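Local coordinates for ESX-1 secretion system protein EccA1 (Mycobacterium tuberculosis, PDB 4F3V) that is a cytosolic ATPase of the ESX-1 type VII secretion system and may power the export of virulence factors, represented here by its N-terminal TPR domain, at residues A[217-222]-A[251-256]. Numbering follows the deposited sequence.
Sequences ARRSQG and SYRLKT
Arg219 and Ser220, in the last turn of helix 207-221, meet Tyr252 and Arg253 of the extended loop that follows helix 241-248, near the C-terminal end of the helical TPR domain. The helix stops in a Schellman motif, with Gly222 at positive phi and its N bonded back to Arg219 O. With CG anti to the backbone N (chi1 175°) and a bend at chi3 (-80°), Arg219 turns its guanidinium edge to the loop. Arg219 NH1 donates to Tyr252 O at 2.9 Å, nearly in the guanidinium plane and on a carbonyl lone pair. NH2 is held by a salt bridge to Glu224 and a hydrogen bond to Ala246 O, which fixes the group between helices 224-237 and 241-248. Arg253 reaches back across the helix end, extended from CG to NE. One face of the Arg253 guanidinium lies against Arg219 CG and Arg219 O, and Arg253 NH1 stands 3.6 Å from Ser220 CA. The like-charged groups stay apart, Arg219 NE being 5.6 Å from Arg253 NE. Two waters complete the join: both bond Ser220 OG at 2.6 Å, one accepting from Leu254 N at 3.0 Å and the other donating to Leu254 O at 2.9 Å.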
ATOM      1  N   ALA A 217      15.300  -6.917  15.454  1.00 25.86           N
ATOM      2  CA  ALA A 217      15.964  -8.222  15.397  1.00 26.52           C
ATOM      3  C   ALA A 217      17.270  -8.225  16.198  1.00 28.33           C
ATOM      4  O   ALA A 217      17.553  -9.184  16.932  1.00 28.51           O
ATOM      5  CB  ALA A 217      16.232  -8.657  13.974  1.00 24.67           C
ATOM      6  N   ARG A 218      18.082  -7.178  16.026  1.00 28.11           N
ATOM      7  CA  ARG A 218      19.346  -7.104  16.749  1.00 29.90           C
ATOM      8  C   ARG A 218      19.139  -7.053  18.242  1.00 30.87           C
ATOM      9  O   ARG A 218      19.849  -7.730  19.010  1.00 32.39           O
ATOM     10  CB  ARG A 218      20.162  -5.888  16.316  1.00 29.98           C
ATOM     11  CG  ARG A 218      20.618  -5.950  14.878  1.00 29.99           C
ATOM     12  CD  ARG A 218      21.705  -6.975  14.687  1.00 32.31           C
ATOM     13  NE  ARG A 218      22.027  -7.048  13.277  1.00 33.41           N
ATOM     14  CZ  ARG A 218      22.773  -7.990  12.711  1.00 35.07           C
ATOM     15  NH1 ARG A 218      23.285  -8.983  13.417  1.00 36.99           N
ATOM     16  NH2 ARG A 218      23.003  -7.923  11.410  1.00 37.21           N
ATOM     17  N   ARG A 219      18.194  -6.233  18.675  1.00 31.04           N
ATOM     18  CA  ARG A 219      17.928  -6.100  20.108  1.00 32.86           C
ATOM     19  C   ARG A 219      17.484  -7.445  20.709  1.00 34.51           C
ATOM     20  O   ARG A 219      17.964  -7.840  21.756  1.00 34.29           O
ATOM     21  CB  ARG A 219      16.870  -5.040  20.371  1.00 33.24           C
ATOM     22  CG  ARG A 219      16.466  -4.955  21.839  1.00 35.23           C
ATOM     23  CD  ARG A 219      15.668  -3.700  22.110  1.00 35.74           C
ATOM     24  NE  ARG A 219      16.529  -2.536  22.251  1.00 36.07           N
ATOM     25  CZ  ARG A 219      16.084  -1.287  22.286  1.00 36.88           C
ATOM     26  NH1 ARG A 219      14.783  -1.022  22.167  1.00 37.36           N
ATOM     27  NH2 ARG A 219      16.939  -0.290  22.449  1.00 36.16           N
ATOM     28  N   SER A 220      16.580  -8.158  20.033  1.00 34.23           N
ATOM     29  CA  SER A 220      16.092  -9.440  20.570  1.00 35.62           C
ATOM     30  C   SER A 220      17.185 -10.510  20.599  1.00 35.96           C
ATOM     31  O   SER A 220      17.171 -11.380  21.446  1.00 36.56           O
ATOM     32  CB  SER A 220      14.888  -9.938  19.788  1.00 35.54           C
ATOM     33  OG  SER A 220      13.783  -9.055  20.000  1.00 37.50           O
ATOM     34  N   GLN A 221      18.153 -10.429  19.698  1.00 34.84           N
ATOM     35  CA  GLN A 221      19.332 -11.304  19.785  1.00 35.73           C
ATOM     36  C   GLN A 221      20.329 -10.902  20.869  1.00 37.20           C
ATOM     37  O   GLN A 221      21.274 -11.639  21.138  1.00 39.32           O
ATOM     38  CB  GLN A 221      20.067 -11.322  18.459  1.00 34.68           C
ATOM     39  CG  GLN A 221      19.305 -11.983  17.353  1.00 33.60           C
ATOM     40  CD  GLN A 221      19.995 -11.767  16.028  1.00 32.96           C
ATOM     41  OE1 GLN A 221      20.512 -10.675  15.741  1.00 33.12           O
ATOM     42  NE2 GLN A 221      20.022 -12.805  15.223  1.00 33.20           N
ATOM     43  N   GLY A 222      20.158  -9.719  21.450  1.00 36.98           N
ATOM     44  CA  GLY A 222      21.047  -9.245  22.504  1.00 37.84           C
ATOM     45  C   GLY A 222      22.087  -8.251  22.024  1.00 37.46           C
ATOM     46  O   GLY A 222      22.867  -7.742  22.831  1.00 37.92           O
ATOM     47  N   SER A 251      14.309  -2.188  27.120  1.00 48.33           N
ATOM     48  CA  SER A 251      13.292  -3.222  27.251  1.00 49.41           C
ATOM     49  C   SER A 251      12.201  -3.089  26.189  1.00 46.86           C
ATOM     50  O   SER A 251      11.316  -3.913  26.138  1.00 46.29           O
ATOM     51  CB  SER A 251      12.661  -3.211  28.650  1.00 52.42           C
ATOM     52  OG  SER A 251      11.855  -2.059  28.823  1.00 54.21           O
ATOM     53  N   TYR A 252      12.252  -2.056  25.347  1.00 45.64           N
ATOM     54  CA  TYR A 252      11.310  -1.940  24.234  1.00 44.47           C
ATOM     55  C   TYR A 252      11.638  -3.005  23.184  1.00 42.82           C
ATOM     56  O   TYR A 252      12.635  -2.877  22.453  1.00 41.78           O
ATOM     57  CB  TYR A 252      11.382  -0.531  23.617  1.00 44.74           C
ATOM     58  CG  TYR A 252      10.244  -0.168  22.689  1.00 44.49           C
ATOM     59  CD1 TYR A 252      10.017  -0.884  21.520  1.00 42.44           C
ATOM     60  CD2 TYR A 252       9.409   0.923  22.968  1.00 45.86           C
ATOM     61  CE1 TYR A 252       8.980  -0.532  20.679  1.00 42.64           C
ATOM     62  CE2 TYR A 252       8.375   1.278  22.125  1.00 45.97           C
ATOM     63  CZ  TYR A 252       8.168   0.541  20.985  1.00 43.93           C
ATOM     64  OH  TYR A 252       7.154   0.886  20.135  1.00 46.88           O
ATOM     65  N   ARG A 253      10.800  -4.037  23.081  1.00 49.58           N
ATOM     66  CA  ARG A 253      11.054  -5.148  22.153  1.00 47.40           C
ATOM     67  C   ARG A 253       9.859  -5.488  21.301  1.00 42.92           C
ATOM     68  O   ARG A 253       8.723  -5.238  21.683  1.00 42.21           O
ATOM     69  CB  ARG A 253      11.442  -6.415  22.903  1.00 49.96           C
ATOM     70  CG  ARG A 253      12.534  -6.186  23.904  1.00 55.19           C
ATOM     71  CD  ARG A 253      13.255  -7.455  24.300  1.00 57.46           C
ATOM     72  NE  ARG A 253      14.565  -7.100  24.853  1.00 62.01           N
ATOM     73  CZ  ARG A 253      15.656  -7.850  24.747  1.00 63.80           C
ATOM     74  NH1 ARG A 253      15.599  -9.019  24.111  1.00 63.63           N
ATOM     75  NH2 ARG A 253      16.806  -7.432  25.274  1.00 65.46           N
ATOM     76  N   LEU A 254      10.151  -6.067  20.141  1.00 39.12           N
ATOM     77  CA  LEU A 254       9.145  -6.615  19.251  1.00 36.33           C
ATOM     78  C   LEU A 254       8.450  -7.814  19.915  1.00 35.91           C
ATOM     79  O   LEU A 254       9.118  -8.719  20.411  1.00 36.96           O
ATOM     80  CB  LEU A 254       9.831  -7.067  17.966  1.00 33.69           C
ATOM     81  CG  LEU A 254       8.951  -7.591  16.863  1.00 31.57           C
ATOM     82  CD1 LEU A 254       7.983  -6.488  16.450  1.00 31.41           C
ATOM     83  CD2 LEU A 254       9.810  -8.135  15.717  1.00 29.66           C
ATOM     84  N   LYS A 255       7.126  -7.812  19.944  1.00 35.10           N
ATOM     85  CA  LYS A 255       6.382  -8.975  20.440  1.00 35.22           C
ATOM     86  C   LYS A 255       6.202  -9.889  19.257  1.00 31.37           C
ATOM     87  O   LYS A 255       5.668  -9.469  18.246  1.00 31.78           O
ATOM     88  CB  LYS A 255       5.032  -8.563  21.026  1.00 37.60           C
ATOM     89  CG  LYS A 255       5.178  -7.557  22.153  1.00 43.16           C
ATOM     90  CD  LYS A 255       3.875  -7.292  22.908  1.00 47.22           C
ATOM     91  CE  LYS A 255       4.005  -6.055  23.792  1.00 51.29           C
ATOM     92  NZ  LYS A 255       2.760  -5.838  24.580  1.00 56.23           N
ATOM     93  N   THR A 256       6.706 -11.112  19.326  1.00 29.07           N
ATOM     94  CA  THR A 256       6.692 -11.978  18.154  1.00 26.82           C
ATOM     95  C   THR A 256       5.605 -13.028  18.296  1.00 25.70           C
ATOM     96  O   THR A 256       5.056 -13.207  19.365  1.00 26.52           O
ATOM     97  CB  THR A 256       8.063 -12.641  17.913  1.00 27.60           C
ATOM     98  OG1 THR A 256       8.435 -13.352  19.096  1.00 29.40           O
ATOM     99  CG2 THR A 256       9.149 -11.592  17.519  1.00 27.79           C
TER
HETATM  100  O   HOH W   1      13.075  -6.538  19.801  1.00 26.76           O
HETATM  101  O   HOH W   2      11.585 -10.276  20.473  1.00 32.04           O